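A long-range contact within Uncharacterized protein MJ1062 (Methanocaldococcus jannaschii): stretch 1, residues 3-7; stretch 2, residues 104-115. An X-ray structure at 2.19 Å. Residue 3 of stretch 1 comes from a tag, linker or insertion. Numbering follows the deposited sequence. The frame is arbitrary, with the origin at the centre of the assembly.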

# COMPACT_ATOMS: atom_id res chain seq x y z
N ALA A 3 7.78 7.06 21.11
CA ALA A 3 7.32 5.84 21.82
C ALA A 3 7.78 4.59 21.07
O ALA A 3 7.53 4.45 19.87
N ASN A 4 8.45 3.68 21.79
CA ASN A 4 8.99 2.44 21.21
C ASN A 4 8.94 1.21 22.13
O ASN A 4 8.86 1.34 23.35
N CYS A 5 9.05 0.03 21.52
CA CYS A 5 8.49 -1.20 22.09
C CYS A 5 9.25 -2.45 21.62
O CYS A 5 8.75 -3.24 20.81
N LYS A 6 10.47 -2.62 22.13
CA LYS A 6 11.30 -3.80 21.86
C LYS A 6 10.53 -5.12 22.00
O LYS A 6 9.76 -5.30 22.95
N LYS A 7 10.72 -6.01 21.02
CA LYS A 7 10.27 -7.41 21.11
C LYS A 7 10.94 -8.32 20.07
O LYS A 7 11.94 -8.99 20.35
N GLY A 104 -0.61 -11.69 13.52
CA GLY A 104 -0.43 -12.76 14.49
C GLY A 104 0.95 -12.78 15.13
O GLY A 104 1.36 -13.81 15.66
N LYS A 105 1.68 -11.66 15.11
CA LYS A 105 3.01 -11.57 15.76
C LYS A 105 3.16 -10.47 16.82
O LYS A 105 4.29 -10.09 17.19
N HIS A 106 2.01 -9.99 17.31
CA HIS A 106 1.91 -9.05 18.43
C HIS A 106 2.28 -7.61 18.11
O HIS A 106 2.31 -6.76 19.00
N ILE A 107 2.54 -7.32 16.84
CA ILE A 107 2.87 -5.95 16.46
C ILE A 107 1.73 -5.00 16.75
O ILE A 107 1.96 -3.90 17.28
N GLY A 108 0.52 -5.43 16.42
CA GLY A 108 -0.64 -4.56 16.63
C GLY A 108 -0.86 -4.36 18.12
O GLY A 108 -1.13 -3.25 18.58
N ARG A 109 -0.74 -5.45 18.86
CA ARG A 109 -0.88 -5.42 20.30
C ARG A 109 0.08 -4.42 20.94
O ARG A 109 -0.35 -3.57 21.71
N HIS A 110 1.37 -4.53 20.63
CA HIS A 110 2.39 -3.62 21.17
C HIS A 110 2.16 -2.17 20.75
O HIS A 110 2.42 -1.26 21.50
N SER A 111 1.69 -1.97 19.53
CA SER A 111 1.42 -0.61 19.04
C SER A 111 0.27 0.02 19.82
O SER A 111 0.37 1.17 20.27
N VAL A 112 -0.81 -0.74 19.98
CA VAL A 112 -1.94 -0.24 20.75
C VAL A 112 -1.50 0.06 22.20
O VAL A 112 -1.82 1.12 22.73
N SER A 113 -0.73 -0.82 22.81
CA SER A 113 -0.31 -0.55 24.19
C SER A 113 0.55 0.71 24.31
O SER A 113 0.43 1.44 25.31
N LEU A 114 1.39 0.98 23.31
CA LEU A 114 2.10 2.27 23.23
C LEU A 114 1.12 3.48 23.26
O LEU A 114 1.33 4.45 23.97
N VAL A 115 0.06 3.41 22.48
CA VAL A 115 -0.97 4.46 22.47
C VAL A 115 -1.69 4.58 23.84
O VAL A 115 -1.84 5.69 24.33

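The imidazole of His-110 is met from two directions by one short stretch: a lysine methylene lies over a ring face and a cysteine sulfur comes in at the edge. Lys-7 CD sits 3.9 Å from the His-110 ring centroid, 22° off the ring normal, in a CH-pi contact, while Cys-5 SG reaches His-110 CD2 at 3.4 Å, near the ring plane. His-110 (chi1 m) is steadied from its own stretch, where its ND1 gives a weak hydrogen bond to O of the N-cap residue His-106 at 2.7 Å.

The strand, residues 4-6, runs at 140° to the helix. Directions alternate along the stretch: Ala-3, Cys-5 and Lys-7 point toward the helix, Asn-4 and Lys-6 away. The helix answers with residues one turn apart, His-110 and Leu-114. Leu-114 (chi1 m, chi2 t) packs its CD1 against Cys-5 CB at 3.6 Å and its CD2 against Ala-3 CB at 4.0 Å; Ala-3 comes from a tag, so that last contact is no natural design feature. Cys-5 CB meets the leucine whatever its chi1; the t rotamer places SG at the edge of the His-110 ring.

Lys-7 shows how a long polar chain can serve as an apolar one. From a chi1 of 85° (p), its aliphatic part crosses the histidine face and passes His-106, Lys-7 CE to His-106 CB 3.8 Å. The final turn, chi4 p, brings NZ to the residues leading into the helix, where Lys-7 NZ donates a weak hydrogen bond to Lys-105 O at 2.8 Å. This is the only hydrogen bond between the stretches; the rest is packing. Both Cys-5 and Lys-7 are poorly ordered, so their fine geometry deserves caution. Ser-111 points away, its OG bonded to Ile-107 O at 2.9 Å within the helix.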

# COMPACT_ATOMS: atom_id res chain seq x y z
CB ALA A 3 5.81 5.85 21.97
CB ASN A 4 10.40 2.67 20.66
CG ASN A 4 11.20 3.62 21.50
OD1 ASN A 4 11.88 3.22 22.45
ND2 ASN A 4 11.13 4.90 21.15
CB CYS A 5 7.01 -1.29 21.68
SG CYS A 5 5.88 -2.25 22.72
CB LYS A 6 12.55 -3.77 22.78
CG LYS A 6 13.06 -5.12 23.28
CD LYS A 6 14.09 -5.76 22.36
CE LYS A 6 14.48 -7.13 22.88
NZ LYS A 6 15.87 -7.49 22.49
CB LYS A 7 8.75 -7.53 21.03
CG LYS A 7 8.19 -7.59 19.64
CD LYS A 7 6.89 -8.37 19.64
CE LYS A 7 6.01 -8.00 18.48
NZ LYS A 7 6.59 -8.44 17.18
CB LYS A 105 4.13 -11.48 14.72
CG LYS A 105 4.35 -12.80 14.01
CD LYS A 105 5.13 -12.61 12.72
CE LYS A 105 5.54 -13.97 12.17
NZ LYS A 105 5.89 -13.88 10.73
CB HIS A 106 2.77 -9.52 19.62
CG HIS A 106 2.29 -10.78 20.26
ND1 HIS A 106 1.91 -11.89 19.54
CD2 HIS A 106 2.16 -11.11 21.57
CE1 HIS A 106 1.57 -12.86 20.37
NE2 HIS A 106 1.71 -12.41 21.61
CB ILE A 107 3.30 -5.87 15.00
CG1 ILE A 107 4.72 -6.45 14.88
CG2 ILE A 107 3.30 -4.43 14.52
CD1 ILE A 107 4.93 -7.38 13.74
CB ARG A 109 -0.65 -6.83 20.83
CG ARG A 109 -0.87 -6.97 22.30
CD ARG A 109 -0.42 -8.32 22.80
NE ARG A 109 -0.74 -8.38 24.22
CZ ARG A 109 0.13 -8.20 25.21
NH1 ARG A 109 1.43 -7.99 24.96
NH2 ARG A 109 -0.30 -8.26 26.47
CB HIS A 110 3.77 -4.05 20.72
CG HIS A 110 4.26 -5.29 21.40
ND1 HIS A 110 3.54 -6.47 21.41
CD2 HIS A 110 5.39 -5.54 22.10
CE1 HIS A 110 4.21 -7.39 22.08
NE2 HIS A 110 5.34 -6.85 22.51
CB SER A 111 1.05 -0.60 17.55
OG SER A 111 2.11 -1.06 16.76
CB VAL A 112 -3.16 -1.17 20.67
CG1 VAL A 112 -4.21 -0.76 21.69
CG2 VAL A 112 -3.73 -1.18 19.24
CB SER A 113 0.35 -1.75 24.83
OG SER A 113 1.66 -1.82 24.35
CB LEU A 114 3.04 2.33 22.01
CG LEU A 114 4.37 1.54 22.03
CD1 LEU A 114 5.07 1.60 20.67
CD2 LEU A 114 5.32 2.06 23.13
CB VAL A 115 -1.98 4.25 21.31
CG1 VAL A 115 -3.14 5.23 21.41
CG2 VAL A 115 -1.28 4.44 19.97